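Local coordinates for protease Do-like 2, chloroplastic (Arabidopsis thaliana, PDB 4FLN), which acts as a chloroplast serine protease that performs the primary cleavage of the photodamaged D1 protein of photosystem II, at residues V50-C55 / V155-G160; T56-D61 / H95-K100; S291-E296 / V350-R355; F303-V308 / I336-I341. All coordinates share one frame; numbering follows the deposited sequence.

Contact 1. Residues V50-C55 / V155-G160; sequences VVKVYC and VGYPLG
The tight part of this contact is built round the ring of Tyr-157, which is pressed against the backbone and side chains of Val-50 to Lys-52. With CG beside its own backbone N (chi1 -64°), Tyr-157 reaches the strand, and Lys-52 CB lies over one ring face, 3.7 Å from the centroid, in a CH-pi contact. Tyr-157 CE2 comes to 3.2 Å from Val-51 C, and Val-50 CG1 meets CE2 at 3.7 Å. At the ring tip, Tyr-157 OH donates to Val-50 O over 3.1 Å, arriving well above the carbonyl plane. Val-50 CG2 touches Val-155 CG1 at 3.6 Å, the two side chains crossing obliquely. An alanine in place of Tyr-157 would probably lose this hydroxyl bond and leave Lys-52 CB without the ring face it packs on. Toward Gly-160 the fit loosens: the extended Lys-52 chain skirts Tyr-157 CB, and its NZ comes no closer than 3.8 Å to Pro-158 O. The solvent-exposed Gly-160 accepts a hydrogen bond at O from Arg-173 NH2 of a neighbouring subunit. Strand 50-57 belongs to the first barrel and strand 151-156 to the second, so this is the buried seam between the two six-stranded barrels of the trypsin-like fold.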
loop_
_atom_site.group_PDB
_atom_site.type_symbol
_atom_site.label_atom_id
_atom_site.label_comp_id
_atom_site.label_asym_id
_atom_site.label_seq_id
_atom_site.Cartn_x
_atom_site.Cartn_y
_atom_site.Cartn_z
ATOM N N VAL B 50 14.292 3.745 -40.868
ATOM C CA VAL B 50 14.101 3.244 -39.507
ATOM C C VAL B 50 13.603 1.815 -39.563
ATOM O O VAL B 50 12.793 1.466 -40.417
ATOM C CB VAL B 50 13.104 4.103 -38.692
ATOM C CG1 VAL B 50 13.047 3.639 -37.244
ATOM C CG2 VAL B 50 13.490 5.556 -38.750
ATOM N N VAL B 51 14.092 0.995 -38.642
ATOM C CA VAL B 51 13.823 -0.437 -38.645
ATOM C C VAL B 51 13.314 -0.895 -37.279
ATOM O O VAL B 51 13.690 -0.332 -36.252
ATOM C CB VAL B 51 15.111 -1.213 -39.011
ATOM C CG1 VAL B 51 15.101 -2.599 -38.416
ATOM C CG2 VAL B 51 15.308 -1.255 -40.518
ATOM N N LYS B 52 12.450 -1.904 -37.266
ATOM C CA LYS B 52 12.003 -2.492 -36.009
ATOM C C LYS B 52 12.903 -3.673 -35.641
ATOM O O LYS B 52 13.352 -4.425 -36.514
ATOM C CB LYS B 52 10.531 -2.917 -36.086
ATOM C CG LYS B 52 9.975 -3.482 -34.774
ATOM C CD LYS B 52 8.452 -3.561 -34.779
ATOM C CE LYS B 52 7.913 -3.950 -33.402
ATOM N NZ LYS B 52 6.452 -3.687 -33.227
ATOM N N VAL B 53 13.176 -3.827 -34.350
ATOM C CA VAL B 53 14.148 -4.814 -33.890
ATOM C C VAL B 53 13.516 -5.868 -33.009
ATOM O O VAL B 53 12.980 -5.554 -31.947
ATOM C CB VAL B 53 15.281 -4.150 -33.069
ATOM C CG1 VAL B 53 16.195 -5.198 -32.473
ATOM C CG2 VAL B 53 16.064 -3.174 -33.931
ATOM N N TYR B 54 13.586 -7.119 -33.447
ATOM C CA TYR B 54 13.139 -8.234 -32.617
ATOM C C TYR B 54 14.352 -8.986 -32.100
ATOM O O TYR B 54 15.253 -9.344 -32.868
ATOM C CB TYR B 54 12.251 -9.191 -33.404
ATOM C CG TYR B 54 11.037 -8.554 -34.029
ATOM C CD1 TYR B 54 9.774 -8.757 -33.498
ATOM C CD2 TYR B 54 11.151 -7.759 -35.158
ATOM C CE1 TYR B 54 8.656 -8.182 -34.078
ATOM C CE2 TYR B 54 10.041 -7.177 -35.742
ATOM C CZ TYR B 54 8.795 -7.393 -35.201
ATOM O OH TYR B 54 7.688 -6.816 -35.783
ATOM N N CYS B 55 14.368 -9.223 -30.794
ATOM C CA CYS B 55 15.490 -9.896 -30.161
ATOM C C CYS B 55 15.064 -10.860 -29.064
ATOM O O CYS B 55 14.264 -10.521 -28.192
ATOM C CB CYS B 55 16.471 -8.875 -29.589
ATOM S SG CYS B 55 17.705 -9.594 -28.491
ATOM N N VAL B 155 11.850 8.990 -33.941
ATOM C CA VAL B 155 11.126 7.995 -34.732
ATOM C C VAL B 155 11.448 6.563 -34.301
ATOM O O VAL B 155 12.613 6.193 -34.146
ATOM C CB VAL B 155 11.450 8.144 -36.226
ATOM C CG1 VAL B 155 10.773 7.061 -37.026
ATOM C CG2 VAL B 155 11.012 9.515 -36.719
ATOM N N GLY B 156 10.415 5.750 -34.123
ATOM C CA GLY B 156 10.609 4.391 -33.655
ATOM C C GLY B 156 9.370 3.522 -33.713
ATOM O O GLY B 156 8.327 3.931 -34.219
ATOM N N TYR B 157 9.484 2.309 -33.195
ATOM C CA TYR B 157 8.365 1.385 -33.205
ATOM C C TYR B 157 7.877 1.094 -31.795
ATOM O O TYR B 157 8.531 0.372 -31.052
ATOM C CB TYR B 157 8.759 0.087 -33.910
ATOM C CG TYR B 157 9.080 0.290 -35.369
ATOM C CD1 TYR B 157 8.112 0.102 -36.344
ATOM C CD2 TYR B 157 10.344 0.690 -35.772
ATOM C CE1 TYR B 157 8.394 0.301 -37.678
ATOM C CE2 TYR B 157 10.637 0.892 -37.105
ATOM C CZ TYR B 157 9.657 0.696 -38.055
ATOM O OH TYR B 157 9.938 0.887 -39.390
ATOM N N PRO B 158 6.698 1.625 -31.435
ATOM C CA PRO B 158 6.156 1.422 -30.086
ATOM C C PRO B 158 6.008 -0.062 -29.785
ATOM O O PRO B 158 5.952 -0.875 -30.713
ATOM C CB PRO B 158 4.759 2.051 -30.166
ATOM C CG PRO B 158 4.766 2.908 -31.380
ATOM C CD PRO B 158 5.738 2.297 -32.329
ATOM N N LEU B 159 5.959 -0.416 -28.506
ATOM C CA LEU B 159 5.637 -1.782 -28.124
ATOM C C LEU B 159 4.217 -2.092 -28.586
ATOM O O LEU B 159 3.287 -1.341 -28.296
ATOM C CB LEU B 159 5.778 -1.963 -26.615
ATOM C CG LEU B 159 7.207 -1.778 -26.105
ATOM C CD1 LEU B 159 7.403 -2.437 -24.759
ATOM C CD2 LEU B 159 8.174 -2.365 -27.103
ATOM N N GLY B 160 4.056 -3.183 -29.328
ATOM C CA GLY B 160 2.762 -3.547 -29.877
ATOM C C GLY B 160 2.483 -2.835 -31.186
ATOM O O GLY B 160 2.993 -1.742 -31.426
#

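Contact 2. Residues T56-D61 / H95-K100; sequences THTAPD and HDTQVK
The two backbones run antiparallel, joined by two nearly straight bonds, Thr-56 N to Gln-98 O (3.0 Å) and Thr-97 N to Thr-56 O (2.9 Å), with His-57 and Asp-96 beyond them as a non-hydrogen-bonded pair. Past this, the backbone pairing frays to a weak 3.4 Å bond from Thr-58 N to His-95 O. Thr-58 and Thr-97 both hold OG1 beside the backbone N and cross obliquely so that their hydroxyls meet, Thr-58 OG1 donating to Thr-97 OG1 over 2.7 Å. Thr-56 crosses its neighbours obliquely, laying CG2 against Thr-97 CB at 3.9 Å and OG1 beside the CG methylene of Gln-98. Pairing of strands 50-57 and 96-102, the end strands in the order across the sheet, closes the first beta-barrel of the chymotrypsin-like domain, the second strand turning a corner at Thr-97. Where the strands part, the His-95 ring lies against the departing chain: Ala-59 CA sits over one face, 4.2 Å from the centroid in a CH-pi contact, and Pro-60 CD comes within 3.6 Å of His-95 NE2, crossing at about a right angle. His-57, near the catalytic His-91 assigned by similarity, has its ring held at both nitrogens, ND1 by Glu-94 O and NE2 by Ser-74 OG, while Asp-96 OD1 forms a salt bridge with Arg-117. Tyr-493 of a third subunit packs on Thr-58 and Thr-97.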
loop_
_atom_site.group_PDB
_atom_site.type_symbol
_atom_site.label_atom_id
_atom_site.label_comp_id
_atom_site.label_asym_id
_atom_site.label_seq_id
_atom_site.Cartn_x
_atom_site.Cartn_y
_atom_site.Cartn_z
ATOM N N THR B 56 15.623 -12.064 -29.111
ATOM C CA THR B 56 15.374 -13.070 -28.092
ATOM C C THR B 56 16.482 -13.008 -27.054
ATOM O O THR B 56 17.657 -13.026 -27.401
ATOM C CB THR B 56 15.305 -14.463 -28.717
ATOM O OG1 THR B 56 14.174 -14.526 -29.594
ATOM C CG2 THR B 56 15.158 -15.519 -27.652
ATOM N N HIS B 57 16.104 -12.931 -25.782
ATOM C CA HIS B 57 17.069 -12.716 -24.706
ATOM C C HIS B 57 17.214 -13.914 -23.785
ATOM O O HIS B 57 16.260 -14.298 -23.114
ATOM C CB HIS B 57 16.664 -11.501 -23.865
ATOM C CG HIS B 57 16.599 -10.225 -24.642
ATOM N ND1 HIS B 57 17.679 -9.380 -24.776
ATOM C CD2 HIS B 57 15.588 -9.657 -25.340
ATOM C CE1 HIS B 57 17.334 -8.345 -25.519
ATOM N NE2 HIS B 57 16.070 -8.490 -25.874
ATOM N N THR B 58 18.402 -14.509 -23.749
ATOM C CA THR B 58 18.702 -15.461 -22.691
ATOM C C THR B 58 19.821 -14.935 -21.818
ATOM O O THR B 58 20.984 -14.982 -22.199
ATOM C CB THR B 58 19.152 -16.814 -23.252
ATOM O OG1 THR B 58 18.276 -17.213 -24.315
ATOM C CG2 THR B 58 19.151 -17.863 -22.148
ATOM N N ALA B 59 19.472 -14.475 -20.625
ATOM C CA ALA B 59 20.464 -14.010 -19.675
ATOM C C ALA B 59 20.873 -15.162 -18.773
ATOM O O ALA B 59 20.122 -16.120 -18.624
ATOM C CB ALA B 59 19.907 -12.867 -18.856
ATOM N N PRO B 60 22.074 -15.082 -18.182
ATOM C CA PRO B 60 22.493 -16.057 -17.173
ATOM C C PRO B 60 21.884 -15.704 -15.828
ATOM O O PRO B 60 21.629 -14.532 -15.572
ATOM C CB PRO B 60 24.002 -15.851 -17.118
ATOM C CG PRO B 60 24.163 -14.401 -17.378
ATOM C CD PRO B 60 23.081 -14.023 -18.366
ATOM N N ASP B 61 21.660 -16.694 -14.979
ATOM C CA ASP B 61 21.238 -16.436 -13.614
ATOM C C ASP B 61 22.516 -16.280 -12.796
ATOM O O ASP B 61 23.393 -17.131 -12.867
ATOM C CB ASP B 61 20.402 -17.616 -13.113
ATOM C CG ASP B 61 19.960 -17.467 -11.662
ATOM O OD1 ASP B 61 18.784 -17.120 -11.431
ATOM O OD2 ASP B 61 20.777 -17.723 -10.749
ATOM N N HIS B 95 22.440 -9.774 -24.597
ATOM C CA HIS B 95 22.375 -11.237 -24.463
ATOM C C HIS B 95 21.634 -11.894 -25.623
ATOM O O HIS B 95 20.796 -12.772 -25.415
ATOM C CB HIS B 95 21.711 -11.657 -23.146
ATOM C CG HIS B 95 22.491 -11.300 -21.921
ATOM N ND1 HIS B 95 22.082 -10.326 -21.036
ATOM C CD2 HIS B 95 23.651 -11.796 -21.425
ATOM C CE1 HIS B 95 22.956 -10.233 -20.048
ATOM N NE2 HIS B 95 23.917 -11.115 -20.259
ATOM N N ASP B 96 21.960 -11.493 -26.845
ATOM C CA ASP B 96 21.166 -11.910 -27.988
ATOM C C ASP B 96 21.301 -13.399 -28.297
ATOM O O ASP B 96 22.394 -13.900 -28.561
ATOM C CB ASP B 96 21.528 -11.068 -29.224
ATOM C CG ASP B 96 22.940 -11.325 -29.725
ATOM O OD1 ASP B 96 23.901 -10.966 -29.011
ATOM O OD2 ASP B 96 23.087 -11.876 -30.842
ATOM N N THR B 97 20.175 -14.102 -28.257
ATOM C CA THR B 97 20.107 -15.466 -28.759
ATOM C C THR B 97 19.963 -15.410 -30.271
ATOM O O THR B 97 20.646 -16.120 -31.010
ATOM C CB THR B 97 18.916 -16.213 -28.170
ATOM O OG1 THR B 97 19.124 -16.402 -26.765
ATOM C CG2 THR B 97 18.757 -17.558 -28.844
ATOM N N GLN B 98 19.054 -14.553 -30.717
ATOM C CA GLN B 98 18.905 -14.241 -32.128
ATOM C C GLN B 98 18.328 -12.832 -32.273
ATOM O O GLN B 98 17.640 -12.321 -31.379
ATOM C CB GLN B 98 18.020 -15.271 -32.834
ATOM C CG GLN B 98 16.596 -15.320 -32.317
ATOM C CD GLN B 98 15.742 -16.330 -33.050
ATOM O OE1 GLN B 98 14.526 -16.175 -33.138
ATOM N NE2 GLN B 98 16.372 -17.377 -33.578
ATOM N N VAL B 99 18.622 -12.203 -33.402
ATOM C CA VAL B 99 18.209 -10.838 -33.625
ATOM C C VAL B 99 17.648 -10.702 -35.031
ATOM O O VAL B 99 18.288 -11.090 -36.021
ATOM C CB VAL B 99 19.386 -9.879 -33.413
ATOM C CG1 VAL B 99 18.971 -8.447 -33.726
ATOM C CG2 VAL B 99 19.899 -9.997 -31.985
ATOM N N LYS B 100 16.438 -10.164 -35.110
ATOM C CA LYS B 100 15.729 -10.073 -36.376
ATOM C C LYS B 100 15.258 -8.646 -36.591
ATOM O O LYS B 100 14.895 -7.948 -35.647
ATOM C CB LYS B 100 14.536 -11.034 -36.378
ATOM C CG LYS B 100 14.557 -12.041 -35.226
ATOM C CD LYS B 100 13.151 -12.366 -34.724
ATOM C CE LYS B 100 13.180 -13.216 -33.456
ATOM N NZ LYS B 100 11.821 -13.394 -32.856
#

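Contact 3. Residues S291-E296 / V350-R355; sequences SKVLKE and VQVVLR
Apolar packing carries this contact, and Val-293 is its centre. One methyl, CG1, does most of the touching: set anti to the backbone N (chi1 -171°), it projects from the loop toward the strand and meets Val-350 CG2 at 3.4 Å and Val-352 CG2 at 4.0 Å. Val-350 and Val-352, alternate residues of strand 346-353, point their side chains to the same side, and the Val-293 methyl reaches both. Val-350 places CG2 in the crowded position between its backbone N and carbonyl carbon, and the side chains of Val-350 and Val-293 slide past each other in opposite directions. Leu-294 adds a more distant touch, its CD2 lying 4.3 Å from Val-350 CG2. Contact between apolar and polar atoms is confined to the backbone of the intervening residue: Val-293 CG1 stands 3.6 Å from Gln-351 O, while Gln-351 directs its CB away from the loop. Hydrogen bonds between the two segments are absent, and the polar ties run to neighbouring parts of the PDZ domain instead. Val-293 O accepts from Arg-343, and Val-353 N donates to Asp-289 OD2, which ties the loop to the strand just beyond the valines. Deeper in, Leu-294 packs on Ile-341 and Val-352 on Ile-339, both of the adjoining strand 336-343. Methyl groups meeting without directional bonds suggest that the direct fit of the loop on this strand rests on shape, while the bonds to Arg-343 and Asp-289 would help fix the loop's position.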
loop_
_atom_site.group_PDB
_atom_site.type_symbol
_atom_site.label_atom_id
_atom_site.label_comp_id
_atom_site.label_asym_id
_atom_site.label_seq_id
_atom_site.Cartn_x
_atom_site.Cartn_y
_atom_site.Cartn_z
ATOM N N SER B 291 47.688 9.018 -9.802
ATOM C CA SER B 291 48.192 8.341 -8.604
ATOM C C SER B 291 49.654 7.922 -8.744
ATOM O O SER B 291 50.334 7.720 -7.741
ATOM C CB SER B 291 47.388 7.069 -8.324
ATOM O OG SER B 291 47.921 5.966 -9.044
ATOM N N LYS B 292 50.147 7.827 -9.977
ATOM C CA LYS B 292 51.582 7.844 -10.207
ATOM C C LYS B 292 51.984 9.278 -10.514
ATOM O O LYS B 292 53.157 9.615 -10.530
ATOM C CB LYS B 292 51.969 6.914 -11.355
ATOM C CG LYS B 292 51.944 5.440 -10.992
ATOM C CD LYS B 292 52.249 4.583 -12.205
ATOM C CE LYS B 292 53.423 3.645 -11.957
ATOM N NZ LYS B 292 53.004 2.347 -11.357
ATOM N N VAL B 293 50.978 10.120 -10.714
ATOM C CA VAL B 293 51.138 11.460 -11.259
ATOM C C VAL B 293 50.522 12.520 -10.341
ATOM O O VAL B 293 51.181 13.497 -10.003
ATOM C CB VAL B 293 50.514 11.577 -12.669
ATOM C CG1 VAL B 293 50.882 12.906 -13.297
ATOM C CG2 VAL B 293 50.961 10.427 -13.553
ATOM N N LEU B 294 49.220 12.390 -10.070
ATOM C CA LEU B 294 48.513 13.218 -9.081
ATOM C C LEU B 294 48.610 12.734 -7.616
ATOM O O LEU B 294 48.854 11.552 -7.364
ATOM C CB LEU B 294 47.055 13.395 -9.494
ATOM C CG LEU B 294 46.918 13.915 -10.923
ATOM C CD1 LEU B 294 45.472 14.034 -11.314
ATOM C CD2 LEU B 294 47.613 15.251 -11.054
ATOM N N LYS B 295 48.419 13.655 -6.667
ATOM C CA LYS B 295 48.345 13.329 -5.241
ATOM C C LYS B 295 47.190 14.059 -4.564
ATOM O O LYS B 295 46.771 15.120 -5.023
ATOM C CB LYS B 295 49.628 13.744 -4.522
ATOM C CG LYS B 295 50.898 13.404 -5.255
ATOM C CD LYS B 295 52.092 14.071 -4.599
ATOM C CE LYS B 295 53.347 13.843 -5.417
ATOM N NZ LYS B 295 54.462 14.723 -4.971
ATOM N N GLU B 296 46.694 13.513 -3.453
ATOM C CA GLU B 296 45.694 14.223 -2.666
ATOM C C GLU B 296 46.240 15.600 -2.353
ATOM O O GLU B 296 47.371 15.728 -1.895
ATOM C CB GLU B 296 45.425 13.522 -1.336
ATOM C CG GLU B 296 45.309 12.012 -1.383
ATOM C CD GLU B 296 45.211 11.412 0.012
ATOM O OE1 GLU B 296 44.820 10.231 0.132
ATOM O OE2 GLU B 296 45.525 12.125 0.990
ATOM N N VAL B 350 51.552 18.381 -15.887
ATOM C CA VAL B 350 51.787 16.939 -15.945
ATOM C C VAL B 350 51.007 16.265 -17.079
ATOM O O VAL B 350 50.045 16.828 -17.597
ATOM C CB VAL B 350 51.442 16.233 -14.612
ATOM C CG1 VAL B 350 51.877 17.072 -13.432
ATOM C CG2 VAL B 350 49.959 15.931 -14.536
ATOM N N GLN B 351 51.431 15.061 -17.461
ATOM C CA GLN B 351 50.700 14.253 -18.434
ATOM C C GLN B 351 50.079 13.038 -17.747
ATOM O O GLN B 351 50.681 12.454 -16.853
ATOM C CB GLN B 351 51.620 13.767 -19.547
ATOM C CG GLN B 351 52.372 14.849 -20.271
ATOM C CD GLN B 351 53.252 14.287 -21.371
ATOM O OE1 GLN B 351 52.771 13.966 -22.459
ATOM N NE2 GLN B 351 54.548 14.156 -21.091
ATOM N N VAL B 352 48.876 12.661 -18.170
ATOM C CA VAL B 352 48.199 11.506 -17.601
ATOM C C VAL B 352 47.607 10.616 -18.674
ATOM O O VAL B 352 46.953 11.095 -19.592
ATOM C CB VAL B 352 47.064 11.917 -16.666
ATOM C CG1 VAL B 352 46.478 10.683 -16.005
ATOM C CG2 VAL B 352 47.567 12.892 -15.617
ATOM N N VAL B 353 47.846 9.316 -18.566
ATOM C CA VAL B 353 47.185 8.371 -19.449
ATOM C C VAL B 353 45.765 8.173 -18.944
ATOM O O VAL B 353 45.548 8.029 -17.738
ATOM C CB VAL B 353 47.897 7.000 -19.483
ATOM C CG1 VAL B 353 47.161 6.044 -20.426
ATOM C CG2 VAL B 353 49.357 7.154 -19.887
ATOM N N LEU B 354 44.804 8.174 -19.863
ATOM C CA LEU B 354 43.408 7.970 -19.505
ATOM C C LEU B 354 42.912 6.597 -19.940
ATOM O O LEU B 354 42.914 6.272 -21.121
ATOM C CB LEU B 354 42.538 9.039 -20.154
ATOM C CG LEU B 354 43.106 10.448 -20.109
ATOM C CD1 LEU B 354 42.228 11.404 -20.906
ATOM C CD2 LEU B 354 43.250 10.886 -18.673
ATOM N N ARG B 355 42.476 5.787 -18.988
ATOM C CA ARG B 355 41.869 4.515 -19.344
ATOM C C ARG B 355 40.460 4.425 -18.776
ATOM O O ARG B 355 40.117 5.158 -17.848
ATOM C CB ARG B 355 42.741 3.340 -18.889
ATOM C CG ARG B 355 44.085 3.284 -19.601
ATOM C CD ARG B 355 44.366 1.903 -20.182
ATOM N NE ARG B 355 44.201 1.867 -21.634
ATOM C CZ ARG B 355 45.201 1.752 -22.503
ATOM N NH1 ARG B 355 46.444 1.651 -22.073
ATOM N NH2 ARG B 355 44.953 1.731 -23.805
#

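Contact 4. Residues F303-V308 / I336-I341; sequences FDDLHV and IAEIGI
Phe-303 and Asp-304 make the first shell, one apolar and one polar. Phe-303 holds CG anti to its backbone N, so the ring reaches strand 336-343, the side chain crossing Ile-339 obliquely, with CZ 3.4 Å from Ala-337 CB and CD1 3.9 Å from Ile-339 CG1. Next to it, Asp-304 N gives a nearly straight bond (173°) of 2.7 Å to Glu-338 O. The return bond comes from Glu-338 N to Asp-304 OD1 (3.2 Å), met from above the carboxylate plane. One water donates to both Asp-304 OD1 and Ile-336 O, bridging the aspartate to the strand. A type I' turn, closed by Phe-303 N to Leu-306 O (2.8 Å) and Leu-306 N to Phe-303 O (3.0 Å), presents these groups: the two-residue hairpin of strands 299-303 and 306-307 docks on strand 336-343 of the PDZ-domain sheet. Farther out, Phe-324, Leu-327 and Ile-328 pack on the phenylalanine, and Lys-331 forms a salt bridge with Asp-304 OD2. A serine replacing Phe-303 would probably leave Ala-337 and Ile-339 poorly covered and loosen the seat of the hairpin. Asp-304 thus works through backbone and carboxylate together, and Lys-331 would be expected to favour its charged form despite the nearby acids Asp-305 and Glu-338.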
loop_
_atom_site.group_PDB
_atom_site.type_symbol
_atom_site.label_atom_id
_atom_site.label_comp_id
_atom_site.label_asym_id
_atom_site.label_seq_id
_atom_site.Cartn_x
_atom_site.Cartn_y
_atom_site.Cartn_z
ATOM N N PHE B 303 43.031 21.702 -18.189
ATOM C CA PHE B 303 43.043 20.397 -18.822
ATOM C C PHE B 303 43.160 20.629 -20.319
ATOM O O PHE B 303 42.273 21.240 -20.905
ATOM C CB PHE B 303 41.752 19.661 -18.478
ATOM C CG PHE B 303 41.645 18.295 -19.070
ATOM C CD1 PHE B 303 41.843 17.173 -18.289
ATOM C CD2 PHE B 303 41.325 18.128 -20.402
ATOM C CE1 PHE B 303 41.722 15.913 -18.826
ATOM C CE2 PHE B 303 41.213 16.864 -20.950
ATOM C CZ PHE B 303 41.409 15.755 -20.161
ATOM N N ASP B 304 44.234 20.144 -20.942
ATOM C CA ASP B 304 44.504 20.436 -22.354
ATOM C C ASP B 304 44.390 21.942 -22.620
ATOM O O ASP B 304 43.848 22.361 -23.644
ATOM C CB ASP B 304 43.547 19.673 -23.283
ATOM C CG ASP B 304 43.996 18.227 -23.561
ATOM O OD1 ASP B 304 45.159 17.872 -23.261
ATOM O OD2 ASP B 304 43.175 17.445 -24.100
ATOM N N ASP B 305 44.890 22.735 -21.677
ATOM C CA ASP B 305 44.891 24.207 -21.743
ATOM C C ASP B 305 43.511 24.878 -21.766
ATOM O O ASP B 305 43.390 26.045 -22.149
ATOM C CB ASP B 305 45.742 24.715 -22.919
ATOM C CG ASP B 305 47.205 24.325 -22.795
ATOM O OD1 ASP B 305 47.914 24.913 -21.946
ATOM O OD2 ASP B 305 47.648 23.432 -23.551
ATOM N N LEU B 306 42.488 24.161 -21.314
ATOM C CA LEU B 306 41.209 24.783 -20.991
ATOM C C LEU B 306 41.140 24.927 -19.476
ATOM O O LEU B 306 41.422 23.980 -18.746
ATOM C CB LEU B 306 40.035 23.941 -21.503
ATOM C CG LEU B 306 39.899 23.779 -23.023
ATOM C CD1 LEU B 306 38.943 22.650 -23.374
ATOM C CD2 LEU B 306 39.462 25.088 -23.683
ATOM N N HIS B 307 40.789 26.114 -19.001
ATOM C CA HIS B 307 40.758 26.360 -17.565
ATOM C C HIS B 307 39.536 25.748 -16.899
ATOM O O HIS B 307 38.440 25.766 -17.452
ATOM C CB HIS B 307 40.844 27.861 -17.269
ATOM C CG HIS B 307 42.213 28.435 -17.462
ATOM N ND1 HIS B 307 43.360 27.751 -17.119
ATOM C CD2 HIS B 307 42.620 29.622 -17.969
ATOM C CE1 HIS B 307 44.414 28.494 -17.403
ATOM N NE2 HIS B 307 43.993 29.634 -17.920
ATOM N N VAL B 308 39.740 25.223 -15.696
ATOM C CA VAL B 308 38.699 24.547 -14.924
ATOM C C VAL B 308 38.297 25.411 -13.739
ATOM O O VAL B 308 39.160 25.808 -12.945
ATOM C CB VAL B 308 39.223 23.186 -14.406
ATOM C CG1 VAL B 308 38.445 22.726 -13.220
ATOM C CG2 VAL B 308 39.189 22.142 -15.507
ATOM N N ILE B 336 46.740 10.483 -23.940
ATOM C CA ILE B 336 47.348 11.323 -22.919
ATOM C C ILE B 336 46.708 12.712 -22.895
ATOM O O ILE B 336 46.500 13.333 -23.940
ATOM C CB ILE B 336 48.866 11.442 -23.131
ATOM C CG1 ILE B 336 49.516 10.053 -23.067
ATOM C CG2 ILE B 336 49.473 12.396 -22.121
ATOM C CD1 ILE B 336 51.006 10.053 -22.751
ATOM N N ALA B 337 46.381 13.184 -21.699
ATOM C CA ALA B 337 45.913 14.557 -21.513
ATOM C C ALA B 337 46.953 15.360 -20.748
ATOM O O ALA B 337 47.557 14.853 -19.808
ATOM C CB ALA B 337 44.584 14.583 -20.758
ATOM N N GLU B 338 47.172 16.606 -21.154
ATOM C CA GLU B 338 48.009 17.505 -20.375
ATOM C C GLU B 338 47.177 18.199 -19.306
ATOM O O GLU B 338 46.105 18.721 -19.575
ATOM C CB GLU B 338 48.700 18.515 -21.276
ATOM C CG GLU B 338 49.556 17.868 -22.350
ATOM C CD GLU B 338 50.317 18.880 -23.173
ATOM O OE1 GLU B 338 50.817 18.511 -24.259
ATOM O OE2 GLU B 338 50.419 20.042 -22.726
ATOM N N ILE B 339 47.663 18.184 -18.076
ATOM C CA ILE B 339 46.885 18.727 -16.981
ATOM C C ILE B 339 47.680 19.739 -16.161
ATOM O O ILE B 339 48.719 19.420 -15.586
ATOM C CB ILE B 339 46.337 17.595 -16.089
ATOM C CG1 ILE B 339 45.436 16.669 -16.913
ATOM C CG2 ILE B 339 45.580 18.161 -14.896
ATOM C CD1 ILE B 339 44.889 15.478 -16.149
ATOM N N GLY B 340 47.203 20.977 -16.165
ATOM C CA GLY B 340 47.718 22.006 -15.286
ATOM C C GLY B 340 47.314 21.854 -13.833
ATOM O O GLY B 340 46.127 21.812 -13.495
ATOM N N ILE B 341 48.312 21.839 -12.961
ATOM C CA ILE B 341 48.094 21.533 -11.558
ATOM C C ILE B 341 48.690 22.598 -10.658
ATOM O O ILE B 341 49.633 23.295 -11.034
ATOM C CB ILE B 341 48.688 20.130 -11.220
ATOM C CG1 ILE B 341 47.565 19.175 -10.871
ATOM C CG2 ILE B 341 49.741 20.180 -10.119
ATOM C CD1 ILE B 341 46.556 19.066 -11.972
HETATM O O HOH W 1 46.893 16.200 -24.284
HETATM O O HOH W 2 46.651 22.159 -19.025
#

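In the fold
Along the chain, contact 2 is nested within the loop closed by contact 1, and contact 4 within that closed by contact 3; the second pair follows the first in series. Contacts 1 and 2 share strand 50-57, with centres 17 Å apart, and belong to the protease domain: one joins its two barrels, the other closes the first barrel. Contacts 3 and 4, centres 12 Å apart, lie in the first of the two PDZ domains: contact 3 sets a loop on strand 346-353 and contact 4 a hairpin on strand 336-343, neighbours in one antiparallel sheet. Between the pairs the centres are 40 to 44 Å apart and nothing touches, so they belong to separate modules, the protease barrels and the PDZ sheet.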